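Local structure of TarM (Staphylococcus aureus subsp. aureus 21178, 4X7R) at residues K106-Y111 with Y122-K127. The protein belongs to the GT-B clan of glycosyltransferases, with two parallel-sheet domains and a large antiparallel sheet inserted in its N-terminal half. The protein carries 1 engineered substitution. Numbering follows the deposited sequence.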
loop_
_atom_site.group_PDB
_atom_site.type_symbol
_atom_site.label_atom_id
_atom_site.label_comp_id
_atom_site.label_asym_id
_atom_site.label_seq_id
_atom_site.Cartn_x
_atom_site.Cartn_y
_atom_site.Cartn_z
ATOM N N LYS A 106 -33.418 5.431 -5.213
ATOM C CA LYS A 106 -33.233 4.200 -5.976
ATOM C C LYS A 106 -32.159 3.416 -5.211
ATOM O O LYS A 106 -31.077 3.946 -4.940
ATOM C CB LYS A 106 -32.804 4.499 -7.427
ATOM C CG LYS A 106 -33.968 4.904 -8.330
ATOM C CD LYS A 106 -33.493 5.434 -9.681
ATOM C CE LYS A 106 -34.634 5.983 -10.509
ATOM N NZ LYS A 106 -34.165 6.538 -11.806
ATOM N N GLY A 107 -32.505 2.204 -4.791
ATOM C CA GLY A 107 -31.614 1.357 -4.008
ATOM C C GLY A 107 -31.828 1.461 -2.506
ATOM O O GLY A 107 -31.562 0.496 -1.788
ATOM N N ILE A 108 -32.315 2.629 -2.018
ATOM C CA ILE A 108 -32.579 2.886 -0.598
ATOM C C ILE A 108 -34.065 2.693 -0.253
ATOM O O ILE A 108 -34.922 3.336 -0.860
ATOM C CB ILE A 108 -32.025 4.269 -0.134
ATOM C CG1 ILE A 108 -30.514 4.392 -0.446
ATOM C CG2 ILE A 108 -32.307 4.512 1.359
ATOM C CD1 ILE A 108 -29.928 5.801 -0.374
ATOM N N SER A 109 -34.365 1.827 0.742
ATOM C CA SER A 109 -35.733 1.586 1.212
ATOM C C SER A 109 -35.782 1.244 2.702
ATOM O O SER A 109 -34.798 0.748 3.252
ATOM C CB SER A 109 -36.415 0.497 0.387
ATOM O OG SER A 109 -36.657 0.931 -0.940
ATOM N N ARG A 110 -36.934 1.516 3.352
ATOM C CA ARG A 110 -37.171 1.212 4.767
ATOM C C ARG A 110 -38.363 0.291 4.927
ATOM O O ARG A 110 -39.261 0.293 4.081
ATOM C CB ARG A 110 -37.290 2.473 5.628
ATOM C CG ARG A 110 -35.954 3.159 5.862
ATOM C CD ARG A 110 -36.126 4.500 6.562
ATOM N NE ARG A 110 -34.845 5.187 6.728
ATOM C CZ ARG A 110 -34.296 5.986 5.817
ATOM N NH1 ARG A 110 -34.919 6.223 4.669
ATOM N NH2 ARG A 110 -33.117 6.546 6.043
ATOM N N TYR A 111 -38.340 -0.556 5.970
ATOM C CA TYR A 111 -39.383 -1.559 6.198
ATOM C C TYR A 111 -39.961 -1.446 7.589
ATOM O O TYR A 111 -39.210 -1.364 8.555
ATOM C CB TYR A 111 -38.854 -2.987 5.880
ATOM C CG TYR A 111 -38.355 -3.109 4.455
ATOM C CD1 TYR A 111 -37.082 -2.670 4.102
ATOM C CD2 TYR A 111 -39.195 -3.554 3.437
ATOM C CE1 TYR A 111 -36.657 -2.670 2.778
ATOM C CE2 TYR A 111 -38.765 -3.593 2.111
ATOM C CZ TYR A 111 -37.492 -3.155 1.789
ATOM O OH TYR A 111 -37.048 -3.184 0.489
ATOM N N TYR A 122 -33.554 -1.347 7.057
ATOM C CA TYR A 122 -33.031 -0.363 6.135
ATOM C C TYR A 122 -32.189 -1.158 5.125
ATOM O O TYR A 122 -31.282 -1.899 5.525
ATOM C CB TYR A 122 -32.159 0.655 6.883
ATOM C CG TYR A 122 -31.391 1.591 5.980
ATOM C CD1 TYR A 122 -31.948 2.794 5.553
ATOM C CD2 TYR A 122 -30.080 1.306 5.603
ATOM C CE1 TYR A 122 -31.231 3.673 4.742
ATOM C CE2 TYR A 122 -29.359 2.173 4.787
ATOM C CZ TYR A 122 -29.938 3.356 4.358
ATOM O OH TYR A 122 -29.224 4.214 3.562
ATOM N N ILE A 123 -32.499 -1.014 3.826
ATOM C CA ILE A 123 -31.746 -1.665 2.746
ATOM C C ILE A 123 -31.186 -0.598 1.804
ATOM O O ILE A 123 -31.942 0.262 1.346
ATOM C CB ILE A 123 -32.559 -2.759 1.983
ATOM C CG1 ILE A 123 -33.168 -3.803 2.963
ATOM C CG2 ILE A 123 -31.676 -3.425 0.896
ATOM C CD1 ILE A 123 -33.967 -4.914 2.359
ATOM N N ARG A 124 -29.876 -0.661 1.519
ATOM C CA ARG A 124 -29.190 0.241 0.598
ATOM C C ARG A 124 -28.465 -0.598 -0.472
ATOM O O ARG A 124 -27.493 -1.296 -0.166
ATOM C CB ARG A 124 -28.222 1.174 1.358
ATOM C CG ARG A 124 -27.532 2.245 0.507
ATOM C CD ARG A 124 -26.123 2.570 1.009
ATOM N NE ARG A 124 -26.112 3.000 2.413
ATOM C CZ ARG A 124 -25.139 2.736 3.281
ATOM N NH1 ARG A 124 -24.068 2.049 2.901
ATOM N NH2 ARG A 124 -25.229 3.155 4.538
ATOM N N LYS A 125 -28.951 -0.502 -1.726
ATOM C CA LYS A 125 -28.411 -1.181 -2.913
ATOM C C LYS A 125 -27.647 -0.171 -3.802
ATOM O O LYS A 125 -28.239 0.800 -4.282
ATOM C CB LYS A 125 -29.549 -1.827 -3.738
ATOM C CG LYS A 125 -30.193 -3.064 -3.133
ATOM C CD LYS A 125 -31.384 -3.507 -3.983
ATOM C CE LYS A 125 -32.035 -4.775 -3.491
ATOM N NZ LYS A 125 -33.069 -5.273 -4.438
ATOM N N SER A 126 -26.343 -0.402 -4.012
ATOM C CA SER A 126 -25.492 0.428 -4.866
ATOM C C SER A 126 -24.553 -0.484 -5.656
ATOM O O SER A 126 -23.732 -1.184 -5.052
ATOM C CB SER A 126 -24.720 1.469 -4.050
ATOM O OG SER A 126 -23.532 0.974 -3.448
ATOM N N LYS A 127 -24.697 -0.490 -7.007
ATOM C CA LYS A 127 -23.935 -1.319 -7.952
ATOM C C LYS A 127 -24.177 -2.828 -7.683
ATOM O O LYS A 127 -25.306 -3.304 -7.839
ATOM C CB LYS A 127 -22.428 -0.955 -7.945
ATOM C CG LYS A 127 -22.049 0.181 -8.884
ATOM C CD LYS A 127 -20.593 0.573 -8.695
ATOM C CE LYS A 127 -20.071 1.433 -9.819
ATOM N NZ LYS A 127 -18.626 1.736 -9.644
#
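The Y122 ring reaches across to both I108 and R110. CB leaves the strand on the face it shares with these two residues and with R124; CG then stands anti to the backbone N (chi1 171°). CD1 lies 3.7 Å above one face of the R110 guanidinium, offset toward the rim, with the two planes 57° apart, which is too tilted for a parallel stack. One atom further, CE1 touches CG2 of I108 at 3.6 Å and makes the ring's nearest atom-to-atom approach to R110, at NH2. CZ and OH pass the same methyl, OH at 3.8 Å from I108 CG2, and OH also lies at the edge of the R124 guanidinium, in its plane. R110 has its own polar anchor, a salt bridge from NH1 to E104. Beyond the ring, I108 CG1 lies beside CG of R124, 3.8 Å away.

The strands involved, 108-113 and 119-126, form a beta hairpin in the ten-stranded antiparallel sheet, well away from the centre of the chain and flanked by strands 99-103 and 129-136. S109 and I123 are the hydrogen-bonded pair: S109 N gives to I123 O at 2.9 Å, and I123 N returns the bond to S109 O at 3.0 Å. On their face, Y111 sends CE1 to the CD1 methyl of I123 at 3.5 Å, and L96 adjoins both side chains. Where strand 108-113 begins, G107 O accepts K125 N at 2.8 Å, the donor standing 49° out of the carbonyl plane. G107 has backbone angles suited to glycine, and a CB there would collide with K125 O.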